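Local coordinates for protein nucleoside-diphosphate sugar epimerase (SulA family) (PDB 3OH8) that probably binds a dinucleotide cofactor on a Rossmann-type domain and may act as an epimerase of nucleotide sugars, at residues V150-S155 with H172-L177; G157-A162 with D344-Y349; R298-R303 with A356-P361. All coordinates share one frame; numbering follows the deposited sequence.

Contact 1: residues V150-S155 with H172-L177; sequences VAITGS and HEVIQL
Ile152 and Val174 meet obliquely at the apolar centre, Ile152 CD1 lying 3.8 Å from Val174 CG1. Val174 CG1 stands anti to its own backbone N (chi1 176°), which brings this methyl up to the isoleucine tip. Leu167 of helix 158-169 packs on both side chains. The other face of the strand pair carries a second apolar patch: Leu177 CD1 reaches back to Ala151 CB at 3.9 Å and also touches the methyl CG2 of Thr153, while Leu205 of strand 204-207 covers Ala151 and Leu177. Between these faces the backbones run parallel, with bonds alternating along strand 150-153. Val150 N donates a hydrogen bond to Glu173 O, nearly in line with the carbonyl, and Val150 O accepts from Ile175 N at 2.8 Å. One step on, Ile152 N bonds to Ile175 O and Ile152 O receives Leu177 N at 2.9 Å. The pair forms the two strands of the first beta-alpha-beta unit of a Rossmann-type domain, and the short axes lie 32° apart, a marked sheet twist. Thr153 and Gly154 open a TGxxGxxG sequence, the glycine-rich dinucleotide-binding motif of extended short-chain dehydrogenases/reductases such as the NAD-dependent epimerases, consistent with a cofactor site beside this strand end. There the chain curls away from strand 173-177 and water replaces direct bonding. One water links Gly154 N to Leu177 O; a second donates to Leu177 O at 2.6 Å and accepts from Ser155 N at 2.8 Å, while also bonding Ser155 OG. Thr153 OG1 is bonded instead to Leu208 N and Ala209 N.

Contact 2: residues G157-A162 with D344-Y349; sequences GLVGRA and DLTDIY
The ring of Tyr349 is the one aromatic group in the contact, and Val159 approaches it obliquely, with CG1 4.2 Å from Tyr349 CE2. Around the same ring stand Ile250 and Ala252 of strand 248-254, Ile302 of strand 298-308, Leu163 and Leu208, so the tyrosine fills the apolar layer between helix and sheet. Val159 carries most of the contact from its own helix. Its CG1 is anti to the backbone N (chi1 173°), and both methyls face helix 344-349. Leu345 CD2 meets the pair, lying 3.6 Å from Val159 CG2 and 4.0 Å from Val159 CG1; the two side chains cross at about a right angle. CD1 of this leucine belongs to the packing on the sheet, where Ile302, Thr304 and Ala307 lie against the side chain. The helices cross at -64° with their short axes 9.8 Å apart at the nearest point. They pack on one side of the Rossmann-type sheet, and helix 158-169 is the first helix of the Rossmann-type domain. Gly157, at its N-cap position, and Gly160, in its first turn, are the last two glycines of the TGxxGxxG motif, which in related enzymes brings the helix start up to the cofactor phosphates. One turn after Val159, Ala162 brings its CB to 3.8 Å from Thr346 CG2. This threonine methyl also lies 3.8 Å from the carbonyl oxygen Val159 O, bedding against the backbone of the valine as well as the alanine. Thr346 presents carbon to the neighbouring helix while its hydroxyl OG1 is hydrogen-bonded to Gln166 OE1, one turn beyond Ala162, and to Asp343 O of its own helix.

Contact 3: residues R298-R303 with A356-P361; sequences RVAFIR and AQISGP
Arg298 NH1 donates to Ile358 O at 2.7 Å, with the acceptor near the guanidinium plane and the donor in the plane of the carbonyl. The arginine thereby clasps the loop that leads into strand 360-361, a parallel neighbour of strand 298-303 in the Rossmann-type sheet. Ala356 CA lies over one face of the same guanidinium, 3.6 Å above its plane and offset toward the rim. The side chain bends at chi3 (58°), which turns NE toward this loop. In the strand pair itself only two bridges form, Ala300 with Gly360 and Phe301 with Pro361. Gly360 N gives a straight bond to Val299 O (2.8 Å, 167° at the hydrogen), and Gly360 O accepts from Phe301 N at 2.9 Å with the donor well above the carbonyl plane. Gly360 takes a positive phi of 77° just before Pro361. On the face of Ala300, its CB touches Ile358 CG2 at 4.0 Å; on the other, the ring of Phe301 lies obliquely near the Gly360-Pro361 peptide. Arg303 and Pro361 run side by side, pointing the same way: Pro361 CB sits over the centre of the Arg303 guanidinium, 3.2 Å from Arg303 CZ, an unusually short approach. Farther out, the Arg303 guanidinium is held by a salt bridge from NE to Glu286, a bond from NH1 to Tyr258 OH and a cation-pi contact with Phe257. Arg298 NH1 has a second acceptor, Ala352 O near the end of helix 342-354, so this one nitrogen, shared between Ala352 O and Ile358 O, ties the strand both to the helix and to the loop after it.

All three contacts belong to the Rossmann-type domain of the family. Contact 1 and contact 3 join strands of one sheet, with centres 18 Å apart and nearest atoms about 10 Å apart; strands 204-207 and 248-254 lie between them. Contact 2 joins helices packed on that sheet and touches both. Helix 158-169 follows strand 149-153 and leads to strand 173-178, and helix 342-354 leads to strand 360-364. Contact 2 lies 12 Å from contact 1 and 15 Å from contact 3, centre to centre. Contact 1 closes before contact 3 opens, whereas the segments of contact 2 alternate with those of both, so the start of helix 158-169, probably next to the cofactor, packs beside the much later helix 342-354.

Contact 1: residues V150-S155 with H172-L177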
ATOM      1  N   VAL A 150       0.118 -17.175   3.044  1.00 15.68           N
ATOM      2  CA  VAL A 150       1.375 -16.457   2.948  1.00 15.68           C
ATOM      3  C   VAL A 150       1.862 -16.112   4.353  1.00 19.51           C
ATOM      4  O   VAL A 150       1.203 -15.362   5.080  1.00 17.15           O
ATOM      5  CB  VAL A 150       1.163 -15.146   2.136  1.00 15.53           C
ATOM      6  CG1 VAL A 150       2.473 -14.448   1.894  1.00 12.81           C
ATOM      7  CG2 VAL A 150       0.485 -15.439   0.810  1.00 14.87           C
ATOM      8  N   ALA A 151       2.992 -16.688   4.752  1.00 15.39           N
ATOM      9  CA  ALA A 151       3.612 -16.306   6.013  1.00 17.12           C
ATOM     10  C   ALA A 151       4.403 -15.034   5.763  1.00 17.52           C
ATOM     11  O   ALA A 151       5.094 -14.926   4.748  1.00 17.43           O
ATOM     12  CB  ALA A 151       4.538 -17.418   6.526  1.00 16.62           C
ATOM     13  N   ILE A 152       4.302 -14.070   6.675  1.00 14.40           N
ATOM     14  CA  ILE A 152       4.973 -12.787   6.504  1.00 15.19           C
ATOM     15  C   ILE A 152       5.658 -12.312   7.777  1.00 16.75           C
ATOM     16  O   ILE A 152       5.032 -12.253   8.823  1.00 14.53           O
ATOM     17  CB  ILE A 152       3.966 -11.701   6.069  1.00 16.43           C
ATOM     18  CG1 ILE A 152       3.204 -12.136   4.815  1.00 17.75           C
ATOM     19  CG2 ILE A 152       4.671 -10.389   5.798  1.00 12.28           C
ATOM     20  CD1 ILE A 152       2.356 -11.013   4.196  1.00 22.74           C
ATOM     21  N   THR A 153       6.948 -11.989   7.685  1.00 17.24           N
ATOM     22  CA  THR A 153       7.629 -11.270   8.753  1.00 16.22           C
ATOM     23  C   THR A 153       7.592  -9.792   8.409  1.00 12.21           C
ATOM     24  O   THR A 153       7.481  -9.422   7.245  1.00 12.31           O
ATOM     25  CB  THR A 153       9.134 -11.674   8.905  1.00 16.68           C
ATOM     26  OG1 THR A 153       9.876 -11.205   7.777  1.00 18.04           O
ATOM     27  CG2 THR A 153       9.303 -13.203   9.021  1.00 15.77           C
ATOM     28  N   GLY A 154       7.707  -8.941   9.418  1.00 14.14           N
ATOM     29  CA  GLY A 154       7.630  -7.511   9.201  1.00 18.87           C
ATOM     30  C   GLY A 154       6.218  -7.080   8.843  1.00 17.09           C
ATOM     31  O   GLY A 154       6.023  -6.029   8.240  1.00 19.50           O
ATOM     32  N   SER A 155       5.228  -7.883   9.223  1.00 12.67           N
ATOM     33  CA  SER A 155       3.843  -7.618   8.809  1.00 16.70           C
ATOM     34  C   SER A 155       3.256  -6.383   9.497  1.00 19.66           C
ATOM     35  O   SER A 155       2.191  -5.898   9.123  1.00 18.88           O
ATOM     36  CB  SER A 155       2.960  -8.837   9.091  1.00 15.88           C
ATOM     37  OG  SER A 155       2.791  -9.031  10.492  1.00 17.76           O
ATOM     38  N   HIS A 172      -6.555 -13.982  -0.065  1.00 16.34           N
ATOM     39  CA  HIS A 172      -5.507 -14.862   0.432  1.00 17.46           C
ATOM     40  C   HIS A 172      -5.435 -14.841   1.943  1.00 19.01           C
ATOM     41  O   HIS A 172      -5.922 -13.910   2.578  1.00 21.55           O
ATOM     42  CB  HIS A 172      -4.151 -14.469  -0.151  1.00 14.52           C
ATOM     43  CG  HIS A 172      -4.124 -14.479  -1.643  1.00 19.44           C
ATOM     44  ND1 HIS A 172      -4.030 -15.645  -2.371  1.00 19.00           N
ATOM     45  CD2 HIS A 172      -4.195 -13.471  -2.543  1.00 18.76           C
ATOM     46  CE1 HIS A 172      -4.034 -15.355  -3.660  1.00 22.18           C
ATOM     47  NE2 HIS A 172      -4.133 -14.044  -3.792  1.00 21.04           N
ATOM     48  N   GLU A 173      -4.815 -15.867   2.521  1.00 19.70           N
ATOM     49  CA  GLU A 173      -4.653 -15.922   3.973  1.00 22.04           C
ATOM     50  C   GLU A 173      -3.238 -15.516   4.345  1.00 16.97           C
ATOM     51  O   GLU A 173      -2.282 -15.940   3.700  1.00 22.15           O
ATOM     52  CB  GLU A 173      -4.925 -17.328   4.501  1.00 29.92           C
ATOM     53  CG  GLU A 173      -6.331 -17.833   4.225  1.00 48.54           C
ATOM     54  CD  GLU A 173      -7.384 -17.082   5.020  1.00 56.43           C
ATOM     55  OE1 GLU A 173      -7.173 -16.878   6.237  1.00 60.12           O
ATOM     56  OE2 GLU A 173      -8.422 -16.702   4.429  1.00 54.01           O
ATOM     57  N   VAL A 174      -3.115 -14.695   5.377  1.00 13.39           N
ATOM     58  CA  VAL A 174      -1.811 -14.262   5.863  1.00 13.95           C
ATOM     59  C   VAL A 174      -1.548 -14.852   7.243  1.00 21.74           C
ATOM     60  O   VAL A 174      -2.392 -14.761   8.132  1.00 22.12           O
ATOM     61  CB  VAL A 174      -1.717 -12.720   5.942  1.00 16.77           C
ATOM     62  CG1 VAL A 174      -0.381 -12.287   6.551  1.00 10.35           C
ATOM     63  CG2 VAL A 174      -1.875 -12.119   4.564  1.00 18.40           C
ATOM     64  N   ILE A 175      -0.395 -15.489   7.407  1.00 20.11           N
ATOM     65  CA  ILE A 175       0.067 -15.869   8.729  1.00 21.13           C
ATOM     66  C   ILE A 175       1.156 -14.894   9.143  1.00 23.65           C
ATOM     67  O   ILE A 175       2.250 -14.899   8.586  1.00 19.20           O
ATOM     68  CB  ILE A 175       0.643 -17.287   8.767  1.00 17.97           C
ATOM     69  CG1 ILE A 175      -0.399 -18.302   8.286  1.00 19.88           C
ATOM     70  CG2 ILE A 175       1.093 -17.612  10.186  1.00 19.01           C
ATOM     71  CD1 ILE A 175       0.175 -19.704   8.072  1.00 20.41           C
ATOM     72  N   GLN A 176       0.846 -14.046  10.115  1.00 15.12           N
ATOM     73  CA  GLN A 176       1.792 -13.034  10.540  1.00 19.80           C
ATOM     74  C   GLN A 176       2.789 -13.631  11.528  1.00 19.46           C
ATOM     75  O   GLN A 176       2.396 -14.197  12.564  1.00 17.15           O
ATOM     76  CB  GLN A 176       1.058 -11.837  11.146  1.00 22.37           C
ATOM     77  CG  GLN A 176       0.198 -11.080  10.138  1.00 22.43           C
ATOM     78  CD  GLN A 176      -0.635  -9.983  10.774  1.00 22.74           C
ATOM     79  OE1 GLN A 176      -1.866 -10.034  10.744  1.00 23.85           O
ATOM     80  NE2 GLN A 176       0.028  -8.985  11.349  1.00 23.18           N
ATOM     81  N   LEU A 177       4.071 -13.544  11.179  1.00 15.75           N
ATOM     82  CA  LEU A 177       5.141 -13.998  12.070  1.00 16.08           C
ATOM     83  C   LEU A 177       5.645 -12.794  12.833  1.00 19.07           C
ATOM     84  O   LEU A 177       6.311 -11.937  12.264  1.00 16.84           O
ATOM     85  CB  LEU A 177       6.287 -14.638  11.271  1.00 17.29           C
ATOM     86  CG  LEU A 177       5.802 -15.654  10.222  1.00 19.95           C
ATOM     87  CD1 LEU A 177       6.945 -16.236   9.372  1.00 16.22           C
ATOM     88  CD2 LEU A 177       4.981 -16.768  10.872  1.00 15.37           C
TER
HETATM   89  O   HOH W   1       8.400  -9.458  12.094  1.00 23.58           O
HETATM   90  O   HOH W   2       5.206  -9.769  11.333  1.00 25.32           O

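Contact 2: residues G157-A162 with D344-Y349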
ATOM      1  N   GLY A 157       5.181  -3.513  10.015  1.00 18.33           N
ATOM      2  CA  GLY A 157       5.900  -2.343   9.517  1.00 20.87           C
ATOM      3  C   GLY A 157       5.127  -1.661   8.401  1.00 20.87           C
ATOM      4  O   GLY A 157       4.067  -2.141   8.005  1.00 18.17           O
ATOM      5  N   LEU A 158       5.658  -0.551   7.892  1.00 22.29           N
ATOM      6  CA  LEU A 158       5.027   0.223   6.816  1.00 23.57           C
ATOM      7  C   LEU A 158       4.575  -0.641   5.627  1.00 18.76           C
ATOM      8  O   LEU A 158       3.408  -0.646   5.236  1.00 17.22           O
ATOM      9  CB  LEU A 158       6.022   1.279   6.308  1.00 27.70           C
ATOM     10  CG  LEU A 158       5.565   2.725   6.055  1.00 36.20           C
ATOM     11  CD1 LEU A 158       6.470   3.429   5.020  1.00 34.25           C
ATOM     12  CD2 LEU A 158       4.135   2.765   5.614  1.00 35.12           C
ATOM     13  N   VAL A 159       5.512  -1.377   5.052  1.00 12.39           N
ATOM     14  CA  VAL A 159       5.230  -2.124   3.842  1.00 17.83           C
ATOM     15  C   VAL A 159       4.441  -3.388   4.175  1.00 18.03           C
ATOM     16  O   VAL A 159       3.475  -3.739   3.482  1.00 18.73           O
ATOM     17  CB  VAL A 159       6.552  -2.458   3.113  1.00 22.75           C
ATOM     18  CG1 VAL A 159       6.301  -3.383   1.922  1.00 21.13           C
ATOM     19  CG2 VAL A 159       7.233  -1.166   2.673  1.00 19.15           C
ATOM     20  N   GLY A 160       4.838  -4.056   5.255  1.00 16.08           N
ATOM     21  CA  GLY A 160       4.197  -5.288   5.667  1.00 15.49           C
ATOM     22  C   GLY A 160       2.711  -5.117   5.942  1.00 16.93           C
ATOM     23  O   GLY A 160       1.911  -5.967   5.588  1.00 18.27           O
ATOM     24  N   ARG A 161       2.345  -4.022   6.592  1.00 16.33           N
ATOM     25  CA  ARG A 161       0.960  -3.800   6.960  1.00 15.93           C
ATOM     26  C   ARG A 161       0.138  -3.544   5.699  1.00 13.67           C
ATOM     27  O   ARG A 161      -0.984  -4.024   5.576  1.00 12.46           O
ATOM     28  CB  ARG A 161       0.852  -2.628   7.939  1.00 22.56           C
ATOM     29  CG  ARG A 161      -0.397  -2.598   8.770  1.00 37.97           C
ATOM     30  CD  ARG A 161      -0.276  -1.579   9.901  1.00 48.89           C
ATOM     31  NE  ARG A 161      -1.543  -1.408  10.615  1.00 62.20           N
ATOM     32  CZ  ARG A 161      -1.772  -0.474  11.537  1.00 68.13           C
ATOM     33  NH1 ARG A 161      -0.819   0.388  11.871  1.00 67.76           N
ATOM     34  NH2 ARG A 161      -2.960  -0.400  12.128  1.00 69.03           N
ATOM     35  N   ALA A 162       0.698  -2.799   4.756  1.00 12.37           N
ATOM     36  CA  ALA A 162      -0.022  -2.552   3.505  1.00 15.15           C
ATOM     37  C   ALA A 162      -0.164  -3.826   2.665  1.00 14.63           C
ATOM     38  O   ALA A 162      -1.240  -4.112   2.101  1.00 13.54           O
ATOM     39  CB  ALA A 162       0.644  -1.450   2.722  1.00 17.23           C
ATOM     40  N   ASP A 344       2.958   0.695  -5.446  1.00 15.88           N
ATOM     41  CA  ASP A 344       3.694  -0.073  -6.443  1.00 13.68           C
ATOM     42  C   ASP A 344       4.603  -1.119  -5.806  1.00 16.60           C
ATOM     43  O   ASP A 344       4.795  -2.196  -6.375  1.00 13.61           O
ATOM     44  CB  ASP A 344       4.471   0.832  -7.391  1.00 12.54           C
ATOM     45  CG  ASP A 344       3.575   1.409  -8.476  1.00 18.96           C
ATOM     46  OD1 ASP A 344       2.866   0.610  -9.126  1.00 17.47           O
ATOM     47  OD2 ASP A 344       3.567   2.642  -8.673  1.00 19.94           O
ATOM     48  N   LEU A 345       5.142  -0.809  -4.627  1.00 11.99           N
ATOM     49  CA  LEU A 345       6.010  -1.748  -3.931  1.00 12.05           C
ATOM     50  C   LEU A 345       5.218  -2.972  -3.460  1.00 15.18           C
ATOM     51  O   LEU A 345       5.630  -4.110  -3.722  1.00 13.65           O
ATOM     52  CB  LEU A 345       6.734  -1.077  -2.764  1.00 13.63           C
ATOM     53  CG  LEU A 345       7.638  -1.979  -1.907  1.00 13.88           C
ATOM     54  CD1 LEU A 345       8.701  -2.640  -2.764  1.00 11.25           C
ATOM     55  CD2 LEU A 345       8.302  -1.172  -0.780  1.00 18.57           C
ATOM     56  N   THR A 346       4.082  -2.754  -2.791  1.00 12.54           N
ATOM     57  CA  THR A 346       3.256  -3.895  -2.406  1.00 14.51           C
ATOM     58  C   THR A 346       2.749  -4.675  -3.634  1.00 12.09           C
ATOM     59  O   THR A 346       2.726  -5.908  -3.603  1.00 14.62           O
ATOM     60  CB  THR A 346       2.102  -3.529  -1.424  1.00 18.48           C
ATOM     61  OG1 THR A 346       1.184  -2.624  -2.047  1.00 21.70           O
ATOM     62  CG2 THR A 346       2.671  -2.875  -0.159  1.00 19.60           C
ATOM     63  N   ASP A 347       2.357  -3.974  -4.704  1.00 11.83           N
ATOM     64  CA  ASP A 347       1.986  -4.659  -5.951  1.00 12.49           C
ATOM     65  C   ASP A 347       3.077  -5.639  -6.368  1.00 15.45           C
ATOM     66  O   ASP A 347       2.799  -6.766  -6.791  1.00 11.51           O
ATOM     67  CB  ASP A 347       1.742  -3.668  -7.089  1.00 14.82           C
ATOM     68  CG  ASP A 347       0.359  -3.023  -7.029  1.00 18.22           C
ATOM     69  OD1 ASP A 347      -0.412  -3.300  -6.079  1.00 14.73           O
ATOM     70  OD2 ASP A 347       0.048  -2.232  -7.940  1.00 18.51           O
ATOM     71  N   ILE A 348       4.331  -5.194  -6.263  1.00 15.35           N
ATOM     72  CA  ILE A 348       5.459  -6.023  -6.687  1.00 10.46           C
ATOM     73  C   ILE A 348       5.613  -7.232  -5.772  1.00 12.70           C
ATOM     74  O   ILE A 348       5.823  -8.348  -6.244  1.00 11.94           O
ATOM     75  CB  ILE A 348       6.752  -5.186  -6.788  1.00 13.77           C
ATOM     76  CG1 ILE A 348       6.642  -4.248  -8.001  1.00 17.04           C
ATOM     77  CG2 ILE A 348       7.964  -6.078  -6.945  1.00 14.02           C
ATOM     78  CD1 ILE A 348       7.641  -3.083  -7.994  1.00 14.49           C
ATOM     79  N   TYR A 349       5.481  -7.028  -4.467  1.00  9.02           N
ATOM     80  CA  TYR A 349       5.506  -8.169  -3.550  1.00 12.69           C
ATOM     81  C   TYR A 349       4.382  -9.149  -3.862  1.00 15.34           C
ATOM     82  O   TYR A 349       4.589 -10.364  -3.942  1.00 13.71           O
ATOM     83  CB  TYR A 349       5.398  -7.698  -2.092  1.00  7.75           C
ATOM     84  CG  TYR A 349       6.759  -7.392  -1.479  1.00 10.67           C
ATOM     85  CD1 TYR A 349       7.582  -8.417  -1.028  1.00 13.62           C
ATOM     86  CD2 TYR A 349       7.203  -6.077  -1.335  1.00  9.89           C
ATOM     87  CE1 TYR A 349       8.838  -8.140  -0.458  1.00 15.94           C
ATOM     88  CE2 TYR A 349       8.444  -5.794  -0.775  1.00 18.26           C
ATOM     89  CZ  TYR A 349       9.259  -6.829  -0.348  1.00 19.05           C
ATOM     90  OH  TYR A 349      10.492  -6.543   0.212  1.00 19.98           O
TER

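Contact 3: residues R298-R303 with A356-P361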
ATOM      1  N   ARG A 298      11.517 -21.463  -5.166  1.00 20.17           N
ATOM      2  CA  ARG A 298      11.622 -20.209  -5.901  1.00 21.45           C
ATOM      3  C   ARG A 298      12.008 -19.073  -4.949  1.00 19.44           C
ATOM      4  O   ARG A 298      11.358 -18.873  -3.926  1.00 18.25           O
ATOM      5  CB  ARG A 298      10.308 -19.894  -6.632  1.00 20.18           C
ATOM      6  CG  ARG A 298      10.384 -18.656  -7.532  1.00 18.56           C
ATOM      7  CD  ARG A 298       9.181 -18.549  -8.473  1.00 18.36           C
ATOM      8  NE  ARG A 298       7.897 -18.503  -7.771  1.00 18.75           N
ATOM      9  CZ  ARG A 298       7.318 -17.391  -7.327  1.00 19.44           C
ATOM     10  NH1 ARG A 298       7.901 -16.205  -7.497  1.00 14.84           N
ATOM     11  NH2 ARG A 298       6.149 -17.467  -6.706  1.00 16.87           N
ATOM     12  N   VAL A 299      13.072 -18.340  -5.277  1.00 14.14           N
ATOM     13  CA  VAL A 299      13.501 -17.212  -4.453  1.00 19.28           C
ATOM     14  C   VAL A 299      13.604 -15.947  -5.296  1.00 19.32           C
ATOM     15  O   VAL A 299      14.154 -15.983  -6.404  1.00 19.39           O
ATOM     16  CB  VAL A 299      14.890 -17.487  -3.801  1.00 20.46           C
ATOM     17  CG1 VAL A 299      15.325 -16.319  -2.917  1.00 15.31           C
ATOM     18  CG2 VAL A 299      14.852 -18.780  -3.008  1.00 22.53           C
ATOM     19  N   ALA A 300      13.059 -14.842  -4.789  1.00 15.39           N
ATOM     20  CA  ALA A 300      13.298 -13.528  -5.393  1.00 14.07           C
ATOM     21  C   ALA A 300      13.738 -12.529  -4.331  1.00 17.26           C
ATOM     22  O   ALA A 300      13.371 -12.648  -3.159  1.00 15.71           O
ATOM     23  CB  ALA A 300      12.063 -13.019  -6.105  1.00 15.66           C
ATOM     24  N   PHE A 301      14.528 -11.548  -4.759  1.00 18.36           N
ATOM     25  CA  PHE A 301      15.028 -10.487  -3.897  1.00 15.93           C
ATOM     26  C   PHE A 301      14.413  -9.202  -4.384  1.00 16.12           C
ATOM     27  O   PHE A 301      14.612  -8.805  -5.534  1.00 16.97           O
ATOM     28  CB  PHE A 301      16.555 -10.375  -3.999  1.00 18.33           C
ATOM     29  CG  PHE A 301      17.255 -11.692  -3.947  1.00 20.85           C
ATOM     30  CD1 PHE A 301      17.250 -12.440  -2.783  1.00 21.55           C
ATOM     31  CD2 PHE A 301      17.923 -12.182  -5.055  1.00 30.54           C
ATOM     32  CE1 PHE A 301      17.892 -13.655  -2.725  1.00 23.97           C
ATOM     33  CE2 PHE A 301      18.567 -13.405  -5.005  1.00 31.23           C
ATOM     34  CZ  PHE A 301      18.545 -14.142  -3.834  1.00 27.71           C
ATOM     35  N   ILE A 302      13.645  -8.557  -3.520  1.00 12.27           N
ATOM     36  CA  ILE A 302      12.970  -7.317  -3.897  1.00 11.01           C
ATOM     37  C   ILE A 302      13.885  -6.159  -3.509  1.00 15.21           C
ATOM     38  O   ILE A 302      13.847  -5.679  -2.380  1.00 17.83           O
ATOM     39  CB  ILE A 302      11.598  -7.204  -3.200  1.00 15.85           C
ATOM     40  CG1 ILE A 302      10.765  -8.462  -3.476  1.00 17.10           C
ATOM     41  CG2 ILE A 302      10.844  -5.961  -3.662  1.00 17.71           C
ATOM     42  CD1 ILE A 302      10.688  -8.850  -4.960  1.00 14.52           C
ATOM     43  N   ARG A 303      14.741  -5.749  -4.445  1.00 16.44           N
ATOM     44  CA  ARG A 303      15.649  -4.644  -4.200  1.00 16.04           C
ATOM     45  C   ARG A 303      14.860  -3.344  -4.263  1.00 14.47           C
ATOM     46  O   ARG A 303      14.639  -2.789  -5.333  1.00 13.84           O
ATOM     47  CB  ARG A 303      16.800  -4.654  -5.221  1.00 15.57           C
ATOM     48  CG  ARG A 303      17.604  -5.954  -5.190  1.00 14.23           C
ATOM     49  CD  ARG A 303      18.805  -5.939  -6.163  1.00 16.33           C
ATOM     50  NE  ARG A 303      19.582  -7.171  -6.045  1.00 16.86           N
ATOM     51  CZ  ARG A 303      20.412  -7.631  -6.976  1.00 19.58           C
ATOM     52  NH1 ARG A 303      20.587  -6.970  -8.121  1.00 13.41           N
ATOM     53  NH2 ARG A 303      21.059  -8.763  -6.761  1.00 17.70           N
ATOM     54  N   ALA A 356       4.915 -17.171 -10.776  1.00 19.76           N
ATOM     55  CA  ALA A 356       6.109 -18.003 -10.844  1.00 22.45           C
ATOM     56  C   ALA A 356       7.153 -17.484 -11.845  1.00 25.52           C
ATOM     57  O   ALA A 356       8.256 -18.007 -11.887  1.00 26.19           O
ATOM     58  CB  ALA A 356       5.738 -19.443 -11.161  1.00 25.63           C
ATOM     59  N   GLN A 357       6.815 -16.464 -12.637  1.00 18.13           N
ATOM     60  CA  GLN A 357       7.792 -15.858 -13.553  1.00 24.38           C
ATOM     61  C   GLN A 357       8.838 -15.044 -12.804  1.00 27.62           C
ATOM     62  O   GLN A 357       9.909 -14.732 -13.336  1.00 29.66           O
ATOM     63  CB  GLN A 357       7.112 -14.913 -14.538  1.00 27.27           C
ATOM     64  CG  GLN A 357       6.272 -15.568 -15.603  1.00 30.93           C
ATOM     65  CD  GLN A 357       5.543 -14.537 -16.452  1.00 35.67           C
ATOM     66  OE1 GLN A 357       4.686 -13.802 -15.957  1.00 30.72           O
ATOM     67  NE2 GLN A 357       5.883 -14.478 -17.734  1.00 38.45           N
ATOM     68  N   ILE A 358       8.511 -14.679 -11.574  1.00 21.26           N
ATOM     69  CA  ILE A 358       9.364 -13.790 -10.790  1.00 17.84           C
ATOM     70  C   ILE A 358      10.365 -14.575  -9.957  1.00 20.51           C
ATOM     71  O   ILE A 358       9.993 -15.298  -9.033  1.00 19.77           O
ATOM     72  CB  ILE A 358       8.518 -12.868  -9.886  1.00 18.90           C
ATOM     73  CG1 ILE A 358       7.641 -11.976 -10.769  1.00 28.87           C
ATOM     74  CG2 ILE A 358       9.408 -12.018  -8.977  1.00 17.63           C
ATOM     75  CD1 ILE A 358       6.806 -11.008 -10.012  1.00 37.86           C
ATOM     76  N   SER A 359      11.642 -14.444 -10.292  1.00 17.25           N
ATOM     77  CA  SER A 359      12.670 -15.058  -9.465  1.00 20.98           C
ATOM     78  C   SER A 359      13.990 -14.324  -9.637  1.00 19.99           C
ATOM     79  O   SER A 359      14.182 -13.602 -10.626  1.00 16.15           O
ATOM     80  CB  SER A 359      12.824 -16.551  -9.787  1.00 29.28           C
ATOM     81  OG  SER A 359      13.591 -16.751 -10.949  1.00 33.29           O
ATOM     82  N   GLY A 360      14.890 -14.492  -8.670  1.00 14.22           N
ATOM     83  CA  GLY A 360      16.146 -13.750  -8.676  1.00 16.84           C
ATOM     84  C   GLY A 360      15.920 -12.320  -8.216  1.00 21.10           C
ATOM     85  O   GLY A 360      14.878 -12.011  -7.618  1.00 19.65           O
ATOM     86  N   PRO A 361      16.888 -11.435  -8.483  1.00 16.99           N
ATOM     87  CA  PRO A 361      16.762 -10.029  -8.079  1.00 16.84           C
ATOM     88  C   PRO A 361      15.699  -9.274  -8.886  1.00 21.26           C
ATOM     89  O   PRO A 361      15.609  -9.452 -10.096  1.00 18.01           O
ATOM     90  CB  PRO A 361      18.146  -9.451  -8.389  1.00 16.82           C
ATOM     91  CG  PRO A 361      18.673 -10.326  -9.513  1.00 17.11           C
ATOM     92  CD  PRO A 361      18.159 -11.709  -9.183  1.00 18.73           C
TER